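Local coordinates for protein Amy13K (Eubacterium rectale DSM 17629, PDB 6B3P) that binds maltoheptaose, and so probably starch, through two tandem family 26 carbohydrate-binding modules of a surface-anchored alpha-amylase, at residues 80-85 against 181-186. Residues are numbered along the deposited sequence; the frame is centred on the assembly and turned at random.
Sequences KAEAEY and SVTSTS. With FMT (formic acid), chain B.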
loop_
_atom_site.group_PDB
_atom_site.type_symbol
_atom_site.label_atom_id
_atom_site.label_comp_id
_atom_site.label_asym_id
_atom_site.label_seq_id
_atom_site.Cartn_x
_atom_site.Cartn_y
_atom_site.Cartn_z
ATOM N N LYS A 80 6.532 17.307 2.345
ATOM C CA LYS A 80 6.901 16.037 1.720
ATOM C C LYS A 80 5.748 15.449 0.910
ATOM O O LYS A 80 4.580 15.694 1.209
ATOM C CB LYS A 80 7.348 15.026 2.779
ATOM C CG LYS A 80 8.510 15.489 3.653
ATOM C CD LYS A 80 9.785 15.715 2.850
ATOM C CE LYS A 80 10.945 16.084 3.765
ATOM N NZ LYS A 80 12.252 16.195 3.053
ATOM N N ALA A 81 6.087 14.665 -0.110
ATOM C CA ALA A 81 5.092 14.002 -0.950
ATOM C C ALA A 81 4.762 12.616 -0.399
ATOM O O ALA A 81 3.657 12.109 -0.585
ATOM C CB ALA A 81 5.591 13.898 -2.383
ATOM N N GLU A 82 5.732 12.010 0.277
ATOM C CA GLU A 82 5.549 10.691 0.876
ATOM C C GLU A 82 6.534 10.480 2.015
ATOM O O GLU A 82 7.545 11.176 2.104
ATOM C CB GLU A 82 5.728 9.595 -0.173
ATOM C CG GLU A 82 7.097 9.588 -0.826
ATOM C CD GLU A 82 7.142 8.704 -2.055
ATOM O OE1 GLU A 82 6.552 9.081 -3.089
ATOM O OE2 GLU A 82 7.764 7.628 -1.985
ATOM N N ALA A 83 6.242 9.514 2.881
ATOM C CA ALA A 83 7.137 9.181 3.985
ATOM C C ALA A 83 6.843 7.788 4.527
ATOM O O ALA A 83 5.694 7.464 4.823
ATOM C CB ALA A 83 7.017 10.214 5.097
ATOM N N GLU A 84 7.883 6.964 4.635
ATOM C CA GLU A 84 7.769 5.672 5.304
ATOM C C GLU A 84 8.717 5.612 6.493
ATOM O O GLU A 84 9.901 5.926 6.366
ATOM C CB GLU A 84 8.061 4.515 4.350
ATOM C CG GLU A 84 7.879 3.157 5.015
ATOM C CD GLU A 84 7.856 2.000 4.035
ATOM O OE1 GLU A 84 8.231 2.192 2.860
ATOM O OE2 GLU A 84 7.460 0.889 4.448
ATOM N N TYR A 85 8.185 5.200 7.640
ATOM C CA TYR A 85 8.961 5.103 8.870
ATOM C C TYR A 85 9.019 3.666 9.371
ATOM O O TYR A 85 8.079 2.893 9.187
ATOM C CB TYR A 85 8.363 5.996 9.961
ATOM C CG TYR A 85 8.472 7.479 9.694
ATOM C CD1 TYR A 85 9.613 8.187 10.048
ATOM C CD2 TYR A 85 7.428 8.175 9.101
ATOM C CE1 TYR A 85 9.713 9.545 9.810
ATOM C CE2 TYR A 85 7.518 9.531 8.860
ATOM C CZ TYR A 85 8.662 10.212 9.216
ATOM O OH TYR A 85 8.755 11.565 8.977
ATOM N N SER A 181 2.759 4.714 -8.849
ATOM C CA SER A 181 3.735 5.355 -7.976
ATOM C C SER A 181 3.928 4.514 -6.721
ATOM O O SER A 181 3.011 4.375 -5.912
ATOM C CB SER A 181 3.291 6.770 -7.600
ATOM O OG SER A 181 3.248 7.613 -8.737
ATOM N N VAL A 182 5.120 3.948 -6.567
ATOM C CA VAL A 182 5.454 3.174 -5.376
ATOM C C VAL A 182 5.850 4.136 -4.259
ATOM O O VAL A 182 6.898 4.777 -4.323
ATOM C CB VAL A 182 6.593 2.164 -5.650
ATOM C CG1 VAL A 182 6.893 1.340 -4.403
ATOM C CG2 VAL A 182 6.220 1.250 -6.816
ATOM N N THR A 183 4.997 4.229 -3.242
ATOM C CA THR A 183 5.161 5.201 -2.165
ATOM C C THR A 183 5.620 4.553 -0.861
ATOM O O THR A 183 5.849 5.240 0.133
ATOM C CB THR A 183 3.844 5.958 -1.907
ATOM O OG1 THR A 183 2.789 5.016 -1.670
ATOM C CG2 THR A 183 3.488 6.828 -3.107
ATOM N N SER A 184 5.754 3.230 -0.866
ATOM C CA SER A 184 6.186 2.501 0.321
ATOM C C SER A 184 6.484 1.048 -0.026
ATOM O O SER A 184 6.270 0.619 -1.159
ATOM C CB SER A 184 5.116 2.566 1.410
ATOM O OG SER A 184 4.076 1.640 1.152
ATOM N N THR A 185 6.967 0.295 0.957
ATOM C CA THR A 185 7.285 -1.117 0.762
ATOM C C THR A 185 6.033 -1.994 0.660
ATOM O O THR A 185 6.127 -3.180 0.344
ATOM C CB THR A 185 8.169 -1.651 1.906
ATOM O OG1 THR A 185 7.551 -1.365 3.167
ATOM C CG2 THR A 185 9.546 -1.010 1.867
ATOM N N SER A 186 4.871 -1.413 0.939
ATOM C CA SER A 186 3.607 -2.145 0.858
ATOM C C SER A 186 2.517 -1.284 0.218
ATOM O O SER A 186 1.443 -1.090 0.788
ATOM C CB SER A 186 3.169 -2.612 2.246
ATOM O OG SER A 186 3.036 -1.513 3.132
HETATM C C FMT B . 9.325 13.661 -0.357
HETATM O O1 FMT B . 8.357 12.913 -0.423
HETATM O O2 FMT B . 9.375 14.713 -0.993
HETATM O O HOH W 1 8.270 6.330 0.817
HETATM O O HOH W 2 4.285 5.886 2.446
#
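Both carboxylate oxygens of Glu84 grip Thr185, each through its syn lone pair: OE1 accepts from Thr185 N at 3.0 Å in a bent bond (143°), OE2 from Thr185 OG1 at 2.6 Å. Glutamate suits the strand position because its chain, with CG anti to the backbone N (chi1 -177°) and extended beyond, spans the gap, with no backbone-to-backbone hydrogen bond between the two segments. Threonine answers by holding OG1 between its backbone N and carbonyl carbon (chi1 53°), so hydroxyl and N-H present themselves together to one carboxylate; its CG2 lies 3.6 Å from Glu84 OE1. Two residues back on the same strand face, Glu82 crosses Thr183 obliquely, OE1 3.8 Å from Thr183 CG2. Its OE2 turns to the Thr183 backbone, where a water donates to OE2 and to Thr183 O (2.7 Å). The contact joins two beta-sandwich modules: strand 82-87 lies beside strand 2-8 in the first, whereas 181-186 links strands 178-180 and 188-192 of the second. Asn6 ND2 also donates to Glu84 OE2; Lys160 NZ forms a salt bridge with Glu82 OE2 and a hydrogen bond to Val182 O. Serine's short hydroxyl, set between its own N and carbonyl carbon, lets Ser184 OG accept from Ser186 N at 3.2 Å, an ST turn spanning Thr185.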